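Local structure of De Novo Protein OR329 (Artificial gene, 4HXT) at residues 14-17 against 18-21. The protein is a computationally designed protein built of armadillo-like helical repeats, with no known natural function, and probably serves as a scaffold for designed self-assembly. Residues are numbered along the deposited sequence; the frame is centred on the assembly and turned at random.
Sequences TDSE and TQKE
An N-capped first turn opens helix 16-30 of this armadillo-like solenoid, where D15 holds the N-cap position and D15 O and S16 O accept the first i to i+4 helical bonds, from Q19 N and K20 N. The D15 carboxylate reaches forward to the first turn, its CG anti to the backbone N (chi1 -172°), and OD1 accepts from E17 N at 2.8 Å, met on its anti side and somewhat out of the carboxylate plane. The D15 and T18 side chains cross at about a right angle, with D15 CB 3.5 Å from T18 OG1. Behind the cap, Q19 N donates to D15 O at 3.0 Å and K20 N to S16 O at 2.8 Å, both nearly straight; the E21 N to E17 O bond is longer, at 3.2 Å, and less straight.

On the flank that meets helix 58-71 through V60 and E59, the K20 chain passes over the S16 carbonyl, CG lying 3.1 Å from S16 O, before a bend at chi3 (-79°) brings its ammonium alongside E17. An alanine here would probably leave the E17 carboxylate without its cationic mate and strip from S16 O the methylenes beyond CB that lie against it. Nearer the helix start, a water donates to T14 O and Q19 OE1, and weakly to S16 OG, tying the preceding turn to the helix, while S16 OG is hydrogen-bonded to D57 and Q19 NE2 to the carbonyl oxygen of L11. In the salt bridge, K20 NZ sits 2.6 Å from E17 OE2, approaching from above the carboxylate plane.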
ATOM      1  N   THR A  14      -4.221 -41.573   0.111  1.00 35.12           N
ATOM      2  CA  THR A  14      -5.402 -41.802  -0.717  1.00 35.25           C
ATOM      3  C   THR A  14      -6.634 -41.982   0.158  1.00 30.75           C
ATOM      4  O   THR A  14      -7.749 -42.154  -0.337  1.00 35.76           O
ATOM      5  CB  THR A  14      -5.238 -43.052  -1.611  1.00 33.88           C
ATOM      6  OG1 THR A  14      -4.859 -44.173  -0.805  1.00 30.68           O
ATOM      7  CG2 THR A  14      -4.179 -42.812  -2.680  1.00 32.31           C
ATOM      8  N   ASP A  15      -6.413 -41.933   1.468  1.00 36.82           N
ATOM      9  CA  ASP A  15      -7.485 -42.075   2.440  1.00 31.30           C
ATOM     10  C   ASP A  15      -7.873 -40.686   2.942  1.00 30.33           C
ATOM     11  O   ASP A  15      -7.060 -40.002   3.558  1.00 40.25           O
ATOM     12  CB  ASP A  15      -7.008 -42.935   3.616  1.00 30.30           C
ATOM     13  CG  ASP A  15      -8.132 -43.297   4.569  1.00 30.17           C
ATOM     14  OD1 ASP A  15      -9.015 -42.446   4.806  1.00 36.53           O
ATOM     15  OD2 ASP A  15      -8.128 -44.430   5.092  1.00 42.29           O
ATOM     16  N   SER A  16      -9.109 -40.271   2.678  1.00 30.46           N
ATOM     17  CA  SER A  16      -9.576 -38.957   3.121  1.00 34.76           C
ATOM     18  C   SER A  16      -9.366 -38.749   4.617  1.00 31.27           C
ATOM     19  O   SER A  16      -9.035 -37.647   5.053  1.00 33.32           O
ATOM     20  CB  SER A  16     -11.062 -38.768   2.792  1.00 33.43           C
ATOM     21  OG  SER A  16     -11.243 -38.406   1.437  1.00 32.82           O
ATOM     22  N   GLU A  17      -9.563 -39.806   5.400  1.00 35.89           N
ATOM     23  CA  GLU A  17      -9.383 -39.721   6.846  1.00 37.52           C
ATOM     24  C   GLU A  17      -7.960 -39.291   7.183  1.00 29.42           C
ATOM     25  O   GLU A  17      -7.749 -38.442   8.044  1.00 29.38           O
ATOM     26  CB  GLU A  17      -9.671 -41.073   7.510  1.00 36.02           C
ATOM     27  CG  GLU A  17     -11.092 -41.564   7.322  1.00 43.07           C
ATOM     28  CD  GLU A  17     -12.125 -40.547   7.769  1.00 44.46           C
ATOM     29  OE1 GLU A  17     -12.183 -40.237   8.979  1.00 40.54           O
ATOM     30  OE2 GLU A  17     -12.880 -40.054   6.903  1.00 44.55           O
ATOM     31  N   THR A  18      -6.989 -39.890   6.502  1.00 25.89           N
ATOM     32  CA  THR A  18      -5.589 -39.562   6.733  1.00 28.74           C
ATOM     33  C   THR A  18      -5.317 -38.127   6.281  1.00 28.27           C
ATOM     34  O   THR A  18      -4.668 -37.359   6.986  1.00 30.66           O
ATOM     35  CB  THR A  18      -4.667 -40.516   5.951  1.00 33.30           C
ATOM     36  OG1 THR A  18      -4.978 -41.869   6.307  1.00 36.90           O
ATOM     37  CG2 THR A  18      -3.205 -40.232   6.269  1.00 26.54           C
ATOM     38  N   GLN A  19      -5.827 -37.773   5.106  1.00 29.71           N
ATOM     39  CA  GLN A  19      -5.637 -36.438   4.553  1.00 30.86           C
ATOM     40  C   GLN A  19      -6.193 -35.343   5.458  1.00 25.29           C
ATOM     41  O   GLN A  19      -5.500 -34.380   5.786  1.00 25.82           O
ATOM     42  CB  GLN A  19      -6.321 -36.319   3.197  1.00 28.34           C
ATOM     43  CG  GLN A  19      -5.653 -37.069   2.070  1.00 24.63           C
ATOM     44  CD  GLN A  19      -6.283 -36.721   0.743  1.00 32.32           C
ATOM     45  OE1 GLN A  19      -7.481 -36.909   0.549  1.00 38.53           O
ATOM     46  NE2 GLN A  19      -5.483 -36.191  -0.176  1.00 31.91           N
ATOM     47  N   LYS A  20      -7.462 -35.494   5.839  1.00 21.76           N
ATOM     48  CA  LYS A  20      -8.155 -34.539   6.704  1.00 26.84           C
ATOM     49  C   LYS A  20      -7.409 -34.320   8.006  1.00 30.33           C
ATOM     50  O   LYS A  20      -7.262 -33.189   8.480  1.00 32.38           O
ATOM     51  CB  LYS A  20      -9.557 -35.028   7.039  1.00 31.08           C
ATOM     52  CG  LYS A  20     -10.500 -35.075   5.857  1.00 44.33           C
ATOM     53  CD  LYS A  20     -11.896 -35.535   6.263  1.00 46.11           C
ATOM     54  CE  LYS A  20     -11.976 -37.047   6.430  1.00 50.71           C
ATOM     55  NZ  LYS A  20     -13.380 -37.490   6.676  1.00 47.69           N
ATOM     56  N   GLU A  21      -6.959 -35.421   8.595  1.00 32.22           N
ATOM     57  CA  GLU A  21      -6.229 -35.460   9.848  1.00 33.91           C
ATOM     58  C   GLU A  21      -4.867 -34.778   9.732  1.00 30.73           C
ATOM     59  O   GLU A  21      -4.441 -34.072  10.645  1.00 31.95           O
ATOM     60  CB  GLU A  21      -6.024 -36.934  10.263  1.00 47.73           C
ATOM     61  CG  GLU A  21      -5.399 -37.128  11.666  1.00 65.30           C
ATOM     62  CD  GLU A  21      -6.220 -36.469  12.757  1.00 81.96           C
ATOM     63  OE1 GLU A  21      -7.392 -36.112  12.489  1.00 84.83           O
ATOM     64  OE2 GLU A  21      -5.688 -36.318  13.877  1.00 88.43           O
TER
HETATM   65  O   HOH W   1      -9.023 -39.363  -0.870  1.00 56.92           O